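Alkaline phosphatase (PDB 5JK4) probably binds phosphate in the periplasm as a PstS-family binding protein, and is also assigned alkaline phosphatase activity. Local coordinates at residues A[323-328]-A[341-345]; A[105-110]-A[134-138]; A[86-90]-A[293-297]; A[151-155]-A[222-226]. All coordinates share one frame. Residue numbers count along the deposited sequence, not the author numbering.

Interaction 1: residues A[323-328]-A[341-345]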
loop_
_atom_site.group_PDB
_atom_site.type_symbol
_atom_site.label_atom_id
_atom_site.label_comp_id
_atom_site.label_asym_id
_atom_site.label_seq_id
_atom_site.Cartn_x
_atom_site.Cartn_y
_atom_site.Cartn_z
ATOM N N GLU A 323 13.443 -19.624 10.177
ATOM C CA GLU A 323 13.898 -18.693 9.154
ATOM C C GLU A 323 13.005 -17.461 9.142
ATOM O O GLU A 323 11.782 -17.552 9.291
ATOM C CB GLU A 323 13.857 -19.366 7.783
ATOM C CG GLU A 323 14.632 -18.644 6.675
ATOM C CD GLU A 323 13.878 -17.495 6.015
ATOM O OE1 GLU A 323 12.628 -17.426 6.116
ATOM O OE2 GLU A 323 14.555 -16.653 5.382
ATOM N N GLN A 324 13.623 -16.301 8.946
ATOM C CA GLN A 324 12.898 -15.039 8.890
ATOM C C GLN A 324 13.733 -14.024 8.125
ATOM O O GLN A 324 14.942 -14.186 7.958
ATOM C CB GLN A 324 12.623 -14.499 10.300
ATOM C CG GLN A 324 13.909 -14.142 11.080
ATOM C CD GLN A 324 13.666 -13.320 12.337
ATOM O OE1 GLN A 324 13.340 -13.864 13.375
ATOM N NE2 GLN A 324 13.839 -12.005 12.240
ATOM N N GLY A 325 13.098 -12.941 7.716
ATOM C CA GLY A 325 13.850 -11.810 7.243
ATOM C C GLY A 325 14.476 -11.049 8.402
ATOM O O GLY A 325 13.916 -10.995 9.501
ATOM N N PRO A 326 15.626 -10.405 8.166
ATOM C CA PRO A 326 16.279 -9.637 9.238
ATOM C C PRO A 326 15.429 -8.554 9.866
ATOM O O PRO A 326 15.644 -8.221 11.041
ATOM C CB PRO A 326 17.504 -9.046 8.532
ATOM C CG PRO A 326 17.839 -10.075 7.494
ATOM C CD PRO A 326 16.496 -10.522 6.983
ATOM N N ASN A 327 14.502 -7.956 9.127
ATOM C CA ASN A 327 13.675 -6.889 9.666
ATOM C C ASN A 327 12.336 -7.389 10.187
ATOM O O ASN A 327 11.482 -6.573 10.536
ATOM C CB ASN A 327 13.439 -5.801 8.615
ATOM C CG ASN A 327 14.666 -4.951 8.361
ATOM O OD1 ASN A 327 15.543 -4.830 9.215
ATOM N ND2 ASN A 327 14.729 -4.348 7.191
ATOM N N ASP A 328 12.121 -8.702 10.259
ATOM C CA ASP A 328 10.767 -9.176 10.546
ATOM C C ASP A 328 10.266 -8.760 11.936
ATOM O O ASP A 328 9.067 -8.539 12.105
ATOM C CB ASP A 328 10.628 -10.681 10.295
ATOM C CG ASP A 328 10.645 -11.059 8.788
ATOM O OD1 ASP A 328 10.835 -10.171 7.911
ATOM O OD2 ASP A 328 10.461 -12.278 8.469
ATOM N N LYS A 341 9.600 -16.314 2.556
ATOM C CA LYS A 341 10.976 -16.612 2.184
ATOM C C LYS A 341 11.170 -16.612 0.670
ATOM O O LYS A 341 12.179 -16.105 0.167
ATOM C CB LYS A 341 11.371 -17.963 2.779
ATOM C CG LYS A 341 12.793 -18.356 2.510
ATOM C CD LYS A 341 13.067 -19.723 3.087
ATOM C CE LYS A 341 14.532 -20.092 2.962
ATOM N NZ LYS A 341 14.954 -20.211 1.543
ATOM N N ALA A 342 10.234 -17.198 -0.076
ATOM C CA ALA A 342 10.414 -17.278 -1.525
ATOM C C ALA A 342 10.527 -15.894 -2.137
ATOM O O ALA A 342 11.340 -15.666 -3.044
ATOM C CB ALA A 342 9.258 -18.034 -2.171
ATOM N N TRP A 343 9.718 -14.957 -1.650
ATOM C CA TRP A 343 9.738 -13.603 -2.185
ATOM C C TRP A 343 10.995 -12.857 -1.765
ATOM O O TRP A 343 11.599 -12.158 -2.586
ATOM C CB TRP A 343 8.457 -12.862 -1.781
ATOM C CG TRP A 343 7.313 -13.242 -2.660
ATOM C CD1 TRP A 343 6.491 -14.329 -2.529
ATOM C CD2 TRP A 343 6.891 -12.565 -3.849
ATOM N NE1 TRP A 343 5.586 -14.363 -3.553
ATOM C CE2 TRP A 343 5.815 -13.294 -4.382
ATOM C CE3 TRP A 343 7.329 -11.415 -4.523
ATOM C CZ2 TRP A 343 5.163 -12.906 -5.544
ATOM C CZ3 TRP A 343 6.678 -11.036 -5.667
ATOM C CH2 TRP A 343 5.606 -11.775 -6.166
ATOM N N ARG A 344 11.411 -12.989 -0.503
ATOM C CA ARG A 344 12.650 -12.345 -0.085
ATOM C C ARG A 344 13.825 -12.875 -0.893
ATOM O O ARG A 344 14.624 -12.104 -1.426
ATOM C CB ARG A 344 12.878 -12.528 1.418
ATOM C CG ARG A 344 11.955 -11.656 2.244
ATOM C CD ARG A 344 12.217 -11.742 3.748
ATOM N NE ARG A 344 11.574 -12.902 4.357
ATOM C CZ ARG A 344 12.176 -14.049 4.677
ATOM N NH1 ARG A 344 13.471 -14.246 4.451
ATOM N NH2 ARG A 344 11.449 -15.022 5.216
ATOM N N ASP A 345 13.922 -14.198 -1.033
ATOM C CA ASP A 345 14.996 -14.783 -1.831
ATOM C C ASP A 345 14.986 -14.263 -3.265
ATOM O O ASP A 345 16.040 -13.972 -3.832
ATOM C CB ASP A 345 14.863 -16.308 -1.850
ATOM C CG ASP A 345 15.202 -16.964 -0.517
ATOM O OD1 ASP A 345 15.771 -16.302 0.383
ATOM O OD2 ASP A 345 14.918 -18.180 -0.389
HETATM O O HOH W 1 9.139 -13.951 6.687
#
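The guanidinium of R344 meets the carboxylate of E323 end-on: R344 NH2 donates to E323 OE1 at 2.8 Å and R344 NH1 to E323 OE2 at 2.8 Å, both nearly straight, so this is a two-pronged salt bridge. Both partners have further ties, with OE2 also bonded to S316, NH1 to the carbonyl of G315 and NE to the carbonyl of L339. One step out, water 1 accepts from R344 NH2 (2.9 Å) and donates to D328 OD2 (2.8 Å). That aspartate oxygen also takes the backbone N of G325 at 2.8 Å, while D328 N bonds back to G325 O at 3.0 Å, closing a type I turn from G325 to D328. The rest is close packing. G325 N lies 3.4 Å from R344 CZ, over one face of the guanidinium, and a CB on G325 would run into R344 CD and D328 OD1, so the bare glycine makes room for the arginine. E323 OE1 rests 3.6 Å from K341 CB, where the aliphatic start of that side chain flanks the carboxylate. K341 NZ itself turns to D345 OD2 (2.8 Å), a one-turn salt bridge along the helix. The whole is a bidentate Arg-Glu pair linking helix 341-352 to the second strand of the 317-319/322-324 hairpin, just where a tight turn leads into helix 328-333.

Interaction 2: residues A[105-110]-A[134-138]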
loop_
_atom_site.group_PDB
_atom_site.type_symbol
_atom_site.label_atom_id
_atom_site.label_comp_id
_atom_site.label_asym_id
_atom_site.label_seq_id
_atom_site.Cartn_x
_atom_site.Cartn_y
_atom_site.Cartn_z
ATOM N N LYS A 105 -18.172 5.056 17.706
ATOM C CA LYS A 105 -19.571 4.952 18.124
ATOM C C LYS A 105 -19.616 3.989 19.304
ATOM O O LYS A 105 -19.352 2.796 19.139
ATOM C CB LYS A 105 -20.444 4.471 16.965
ATOM C CG LYS A 105 -21.938 4.688 17.188
ATOM C CD LYS A 105 -22.328 6.157 17.100
ATOM C CE LYS A 105 -23.760 6.412 17.547
ATOM N NZ LYS A 105 -24.143 7.840 17.386
ATOM N N ALA A 106 -19.947 4.512 20.482
ATOM C CA ALA A 106 -19.864 3.733 21.709
ATOM C C ALA A 106 -20.820 2.549 21.687
ATOM O O ALA A 106 -21.936 2.636 21.160
ATOM C CB ALA A 106 -20.199 4.623 22.901
ATOM N N GLY A 107 -20.382 1.447 22.285
ATOM C CA GLY A 107 -21.222 0.282 22.446
ATOM C C GLY A 107 -20.399 -0.994 22.460
ATOM O O GLY A 107 -19.203 -0.983 22.744
ATOM N N SER A 108 -21.088 -2.082 22.125
ATOM C CA SER A 108 -20.547 -3.431 22.162
ATOM C C SER A 108 -19.617 -3.684 20.975
ATOM O O SER A 108 -19.451 -2.852 20.084
ATOM C CB SER A 108 -21.702 -4.432 22.147
ATOM O OG SER A 108 -22.498 -4.243 20.987
ATOM N N ALA A 109 -19.015 -4.871 20.958
ATOM C CA ALA A 109 -18.131 -5.245 19.865
ATOM C C ALA A 109 -18.888 -5.283 18.543
ATOM O O ALA A 109 -20.038 -5.732 18.477
ATOM C CB ALA A 109 -17.535 -6.620 20.144
ATOM N N VAL A 110 -18.221 -4.828 17.482
ATOM C CA VAL A 110 -18.799 -4.732 16.146
ATOM C C VAL A 110 -18.098 -5.726 15.229
ATOM O O VAL A 110 -16.867 -5.704 15.093
ATOM C CB VAL A 110 -18.663 -3.305 15.590
ATOM C CG1 VAL A 110 -19.024 -3.248 14.108
ATOM C CG2 VAL A 110 -19.530 -2.357 16.396
ATOM N N LEU A 134 -26.378 -3.911 16.748
ATOM C CA LEU A 134 -25.225 -3.181 17.260
ATOM C C LEU A 134 -25.579 -2.185 18.351
ATOM O O LEU A 134 -24.666 -1.580 18.920
ATOM C CB LEU A 134 -24.495 -2.465 16.126
ATOM C CG LEU A 134 -23.880 -3.351 15.042
ATOM C CD1 LEU A 134 -22.977 -2.516 14.155
ATOM C CD2 LEU A 134 -23.129 -4.554 15.612
ATOM N N GLY A 135 -26.858 -2.020 18.678
ATOM C CA GLY A 135 -27.233 -1.163 19.789
ATOM C C GLY A 135 -26.890 0.293 19.587
ATOM O O GLY A 135 -26.702 1.022 20.566
ATOM N N ARG A 136 -26.812 0.744 18.336
ATOM C CA ARG A 136 -26.356 2.087 18.016
ATOM C C ARG A 136 -27.331 2.766 17.072
ATOM O O ARG A 136 -27.960 2.120 16.235
ATOM C CB ARG A 136 -24.977 2.052 17.349
ATOM C CG ARG A 136 -23.863 1.612 18.293
ATOM C CD ARG A 136 -22.657 1.152 17.507
ATOM N NE ARG A 136 -21.420 0.991 18.272
ATOM C CZ ARG A 136 -21.010 -0.139 18.837
ATOM N NH1 ARG A 136 -21.761 -1.235 18.787
ATOM N NH2 ARG A 136 -19.837 -0.173 19.461
ATOM N N THR A 137 -27.441 4.083 17.213
ATOM C CA THR A 137 -28.289 4.879 16.344
ATOM C C THR A 137 -27.602 6.199 16.013
ATOM O O THR A 137 -26.744 6.674 16.757
ATOM C CB THR A 137 -29.659 5.115 16.983
ATOM O OG1 THR A 137 -30.541 5.633 15.990
ATOM C CG2 THR A 137 -29.577 6.087 18.144
ATOM N N GLY A 138 -27.980 6.779 14.875
ATOM C CA GLY A 138 -27.449 8.059 14.453
ATOM C C GLY A 138 -26.732 7.995 13.119
ATOM O O GLY A 138 -26.362 6.922 12.636
HETATM O O HOH W 2 -23.917 -1.512 21.647
#
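Hydrogen bonds from one arginine dominate here. The R136 side chain reaches into the bend of loop 105-110, where R136 NE (2.9 Å) and NH2 (3.0 Å) both donate to K105 O, and R136 NH2 (2.8 Å) and NH1 (3.1 Å) both donate to S108 O. R136 NH1 also turns back to L134 O at 2.9 Å, so all five N-H groups of the guanidinium find backbone carbonyls. A second side-chain-to-backbone bond runs the other way, from K105 NZ to T137 O at 2.9 Å, and the same ammonium forms a salt bridge with D218. Water 2 adds a bridge, accepting from S108 N (2.9 Å) and donating to L134 O (2.8 Å). Van der Waals contacts fill in around this network. V110 CG2 covers one face of the guanidinium, 3.5 Å from R136 NH1, while the backbone of A106 and G107 lies over the opposite face. A CB on G107 would fall 2.8 Å from R136 CZ, and its backbone angles suit only a residue without one. V110 CG1 meets L134 CD1 at 4.0 Å, and the stems of K105 and R136 run side by side, CG to CD 3.6 Å. With no carboxylate at the guanidinium in either segment, its charge is met by backbone carbonyls, and two irregular surface loops are joined through side-chain-to-backbone bonds, without any strand pairing.

Interaction 3: residues A[86-90]-A[293-297]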
loop_
_atom_site.group_PDB
_atom_site.type_symbol
_atom_site.label_atom_id
_atom_site.label_comp_id
_atom_site.label_asym_id
_atom_site.label_seq_id
_atom_site.Cartn_x
_atom_site.Cartn_y
_atom_site.Cartn_z
ATOM N N TYR A 86 17.495 6.746 -18.125
ATOM C CA TYR A 86 17.666 6.361 -16.731
ATOM C C TYR A 86 17.795 4.854 -16.570
ATOM O O TYR A 86 18.368 4.389 -15.578
ATOM C CB TYR A 86 16.474 6.807 -15.886
ATOM C CG TYR A 86 16.290 8.291 -15.626
ATOM C CD1 TYR A 86 17.052 9.277 -16.248
ATOM C CD2 TYR A 86 15.319 8.694 -14.730
ATOM C CE1 TYR A 86 16.816 10.629 -15.976
ATOM C CE2 TYR A 86 15.092 10.016 -14.449
ATOM C CZ TYR A 86 15.838 10.987 -15.069
ATOM O OH TYR A 86 15.570 12.305 -14.763
ATOM N N GLY A 87 17.240 4.084 -17.494
ATOM C CA GLY A 87 17.163 2.645 -17.357
ATOM C C GLY A 87 15.825 2.205 -16.806
ATOM O O GLY A 87 14.874 2.977 -16.704
ATOM N N ALA A 88 15.754 0.918 -16.485
ATOM C CA ALA A 88 14.528 0.330 -15.975
ATOM C C ALA A 88 14.232 0.834 -14.568
ATOM O O ALA A 88 15.119 1.286 -13.839
ATOM C CB ALA A 88 14.667 -1.188 -15.935
ATOM N N LEU A 89 12.967 0.736 -14.174
ATOM C CA LEU A 89 12.613 0.890 -12.773
ATOM C C LEU A 89 12.417 -0.482 -12.139
ATOM O O LEU A 89 12.375 -1.515 -12.813
ATOM C CB LEU A 89 11.401 1.812 -12.576
ATOM C CG LEU A 89 10.053 1.425 -13.169
ATOM C CD1 LEU A 89 9.399 0.247 -12.447
ATOM C CD2 LEU A 89 9.129 2.625 -13.113
ATOM N N VAL A 90 12.321 -0.477 -10.812
ATOM C CA VAL A 90 12.149 -1.668 -9.988
ATOM C C VAL A 90 10.938 -1.425 -9.099
ATOM O O VAL A 90 10.889 -0.424 -8.384
ATOM C CB VAL A 90 13.401 -1.921 -9.134
ATOM C CG1 VAL A 90 13.183 -3.041 -8.110
ATOM C CG2 VAL A 90 14.601 -2.203 -10.021
ATOM N N PHE A 293 12.074 1.774 -7.004
ATOM C CA PHE A 293 13.456 2.222 -7.085
ATOM C C PHE A 293 13.815 2.350 -8.565
ATOM O O PHE A 293 13.132 1.810 -9.440
ATOM C CB PHE A 293 14.425 1.197 -6.439
ATOM C CG PHE A 293 14.381 1.132 -4.936
ATOM C CD1 PHE A 293 15.009 2.098 -4.159
ATOM C CD2 PHE A 293 13.720 0.092 -4.292
ATOM C CE1 PHE A 293 14.973 2.027 -2.767
ATOM C CE2 PHE A 293 13.685 0.023 -2.905
ATOM C CZ PHE A 293 14.311 1.000 -2.145
ATOM N N GLY A 294 14.915 3.030 -8.863
ATOM C CA GLY A 294 15.543 2.842 -10.152
ATOM C C GLY A 294 16.406 1.594 -10.152
ATOM O O GLY A 294 16.961 1.215 -9.126
ATOM N N GLN A 295 16.535 0.945 -11.313
ATOM C CA GLN A 295 17.590 -0.056 -11.413
ATOM C C GLN A 295 18.960 0.599 -11.438
ATOM O O GLN A 295 19.935 0.011 -10.954
ATOM C CB GLN A 295 17.450 -0.936 -12.654
ATOM C CG GLN A 295 18.395 -2.116 -12.554
ATOM C CD GLN A 295 18.589 -2.926 -13.805
ATOM O OE1 GLN A 295 17.887 -2.775 -14.804
ATOM N NE2 GLN A 295 19.552 -3.832 -13.742
ATOM N N CYS A 296 19.064 1.794 -12.010
ATOM C CA CYS A 296 20.366 2.389 -12.272
ATOM C C CYS A 296 20.438 3.805 -11.715
ATOM O O CYS A 296 19.529 4.612 -11.919
ATOM C CB CYS A 296 20.670 2.410 -13.774
ATOM S SG CYS A 296 20.590 0.787 -14.602
ATOM N N TYR A 297 21.551 4.103 -11.045
ATOM C CA TYR A 297 21.831 5.393 -10.433
ATOM C C TYR A 297 23.201 5.868 -10.885
ATOM O O TYR A 297 24.190 5.147 -10.722
ATOM C CB TYR A 297 21.835 5.269 -8.909
ATOM C CG TYR A 297 20.486 4.938 -8.325
ATOM C CD1 TYR A 297 19.580 5.939 -8.026
ATOM C CD2 TYR A 297 20.097 3.616 -8.102
ATOM C CE1 TYR A 297 18.331 5.643 -7.490
ATOM C CE2 TYR A 297 18.863 3.309 -7.573
ATOM C CZ TYR A 297 17.980 4.323 -7.270
ATOM O OH TYR A 297 16.753 3.985 -6.731
HETATM O O HOH W 3 16.900 3.345 -13.442
HETATM O O HOH W 4 18.022 -0.739 -16.850
#
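Y86 opens the contact with its backbone: its O sits 3.5 Å from C296 CB and 2.8 Å from water 3, which accepts from C296 N at 3.0 Å and lies 2.8 Å from A88 O as well. The phenol leads off to N45. G87 follows with a positive phi that suits glycine, and a CB there would come within 3.2 Å of C296 SG, the sulfur disulfide-bonded to C366. A88 is tied at both ends of its backbone. Its O accepts from Q295 N at 2.9 Å, while its N donates to water 4 (2.8 Å), which in turn donates to Q295 OE1 (2.9 Å); the side-chain NE2 of Q295 is hydrogen-bonded to the carbonyls of A357 and A359. At L89 the strand proper begins, with L89 and G294 forming an antiparallel non-hydrogen-bonded pair, CA to CA 4.4 Å. V90 then makes the hydrogen-bonded pair with F293: V90 N to F293 O is 2.8 Å and F293 N to V90 O 2.9 Å. Their side chains share a face, CB to CB 4.2 Å, and V90 CG2 also reaches Q295 CB at 4.1 Å. This is one end of the three-stranded sheet in which 286-294 runs between 58-61 and 89-98; L89 packs against helices 35-43 and 67-77, whereas F293 packs against helix 300-313.

Interaction 4: residues A[151-155]-A[222-226]. With PO4 (phosphate ion), chain B.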
loop_
_atom_site.group_PDB
_atom_site.type_symbol
_atom_site.label_atom_id
_atom_site.label_comp_id
_atom_site.label_asym_id
_atom_site.label_seq_id
_atom_site.Cartn_x
_atom_site.Cartn_y
_atom_site.Cartn_z
ATOM N N THR A 151 -3.947 3.019 0.432
ATOM C CA THR A 151 -4.941 2.438 1.324
ATOM C C THR A 151 -6.311 2.420 0.649
ATOM O O THR A 151 -7.044 1.427 0.729
ATOM C CB THR A 151 -5.002 3.188 2.662
ATOM O OG1 THR A 151 -3.686 3.367 3.202
ATOM C CG2 THR A 151 -5.791 2.386 3.675
ATOM N N SER A 152 -6.670 3.514 -0.036
ATOM C CA SER A 152 -7.906 3.526 -0.817
ATOM C C SER A 152 -7.910 2.429 -1.870
ATOM O O SER A 152 -8.944 1.788 -2.098
ATOM C CB SER A 152 -8.092 4.865 -1.522
ATOM O OG SER A 152 -8.265 5.909 -0.589
ATOM N N GLU A 153 -6.787 2.242 -2.566
ATOM C CA GLU A 153 -6.718 1.217 -3.602
ATOM C C GLU A 153 -6.905 -0.176 -3.019
ATOM O O GLU A 153 -7.663 -0.989 -3.564
ATOM C CB GLU A 153 -5.401 1.332 -4.371
ATOM C CG GLU A 153 -5.344 0.395 -5.549
ATOM C CD GLU A 153 -4.089 0.594 -6.371
ATOM O OE1 GLU A 153 -3.944 1.693 -6.961
ATOM O OE2 GLU A 153 -3.239 -0.334 -6.416
ATOM N N LEU A 154 -6.249 -0.462 -1.893
ATOM C CA LEU A 154 -6.393 -1.770 -1.262
ATOM C C LEU A 154 -7.833 -2.008 -0.826
ATOM O O LEU A 154 -8.392 -3.092 -1.035
ATOM C CB LEU A 154 -5.451 -1.867 -0.064
ATOM C CG LEU A 154 -3.964 -1.959 -0.406
ATOM C CD1 LEU A 154 -3.114 -1.788 0.844
ATOM C CD2 LEU A 154 -3.654 -3.270 -1.083
ATOM N N LEU A 155 -8.450 -1.013 -0.191
ATOM C CA LEU A 155 -9.826 -1.187 0.261
ATOM C C LEU A 155 -10.764 -1.382 -0.922
ATOM O O LEU A 155 -11.602 -2.297 -0.935
ATOM C CB LEU A 155 -10.277 0.025 1.068
ATOM C CG LEU A 155 -11.751 0.008 1.486
ATOM C CD1 LEU A 155 -12.078 -1.144 2.425
ATOM C CD2 LEU A 155 -12.153 1.328 2.105
ATOM N N GLY A 222 -14.007 5.070 9.202
ATOM C CA GLY A 222 -12.984 5.304 8.198
ATOM C C GLY A 222 -12.241 4.038 7.836
ATOM O O GLY A 222 -12.700 2.927 8.128
ATOM N N TYR A 223 -11.102 4.204 7.167
ATOM C CA TYR A 223 -10.268 3.078 6.777
ATOM C C TYR A 223 -8.815 3.516 6.861
ATOM O O TYR A 223 -8.465 4.621 6.437
ATOM C CB TYR A 223 -10.629 2.588 5.370
ATOM C CG TYR A 223 -10.491 3.628 4.261
ATOM C CD1 TYR A 223 -11.544 4.458 3.921
ATOM C CD2 TYR A 223 -9.307 3.752 3.537
ATOM C CE1 TYR A 223 -11.425 5.398 2.913
ATOM C CE2 TYR A 223 -9.179 4.703 2.532
ATOM C CZ TYR A 223 -10.249 5.523 2.222
ATOM O OH TYR A 223 -10.147 6.472 1.233
ATOM N N VAL A 224 -7.972 2.671 7.454
ATOM C CA VAL A 224 -6.582 3.052 7.665
ATOM C C VAL A 224 -5.736 1.803 7.834
ATOM O O VAL A 224 -6.212 0.763 8.299
ATOM C CB VAL A 224 -6.456 4.019 8.872
ATOM C CG1 VAL A 224 -6.685 3.301 10.203
ATOM C CG2 VAL A 224 -5.134 4.746 8.852
ATOM N N GLY A 225 -4.462 1.911 7.481
ATOM C CA GLY A 225 -3.535 0.853 7.784
ATOM C C GLY A 225 -3.420 0.610 9.277
ATOM O O GLY A 225 -3.778 1.459 10.097
ATOM N N PRO A 226 -2.897 -0.564 9.649
ATOM C CA PRO A 226 -2.968 -1.008 11.048
ATOM C C PRO A 226 -1.971 -0.352 11.994
ATOM O O PRO A 226 -2.201 -0.380 13.207
ATOM C CB PRO A 226 -2.696 -2.515 10.932
ATOM C CG PRO A 226 -1.808 -2.626 9.704
ATOM C CD PRO A 226 -2.390 -1.616 8.755
HETATM P P PO4 B . -1.259 5.791 1.548
HETATM O O1 PO4 B . -2.731 5.437 1.792
HETATM O O2 PO4 B . -0.888 7.067 2.269
HETATM O O3 PO4 B . -1.011 5.952 0.053
HETATM O O4 PO4 B . -0.365 4.674 2.123
HETATM O O HOH W 5 -3.766 4.149 5.836
#
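The phosphate pocket gets one of its walls here, from the N-terminal turn of helix 150-162 backed by the loop 222-226. T151 grips the ion twice: T151 N donates to phosphate O1 at 3.0 Å and T151 OG1 to the same O1 at 2.7 Å. G150, S149 and R145 add further bonds from this side, and S10, L11 and S35 from earlier in the chain. Binding an anion at a helix N-terminus, with backbone amides and hydroxyls as donors, is consistent with the periplasmic phosphate-binding proteins of the PstS family. Behind T151, water 5 donates to T151 OG1 (2.7 Å) and accepts from G225 N (2.9 Å), joining helix to loop. Y223 fills the space beneath: its OH is hydrogen-bonded to S152 OG at 2.7 Å and also meets the backbone N of R145. T151 CG2 touches the edge of its ring, 3.8 Å from Y223 CD2, while L155 CD2 makes a CH-pi contact over one face, 3.9 Å from the ring centroid.

Interactions 3 and 4 are buried, interaction 1 is half buried and interaction 2 lies at the surface, about 50 Å centre to centre from interaction 3 and across the middle of the chain from it. Their chemistry follows suit. Regular strand pairing marks interaction 3, a hydroxyl pair and an aromatic ring mark interaction 4 beside the phosphate, and interactions 1 and 2 each revolve around an arginine, facing a carboxylate in the first and backbone carbonyls in the second. No two contacts touch; the nearest, 2 and 4, stay about 9 Å apart at their closest atoms. Interaction 3 joins segments over 200 residues apart, and both 2 and 4 fall within that span of sequence.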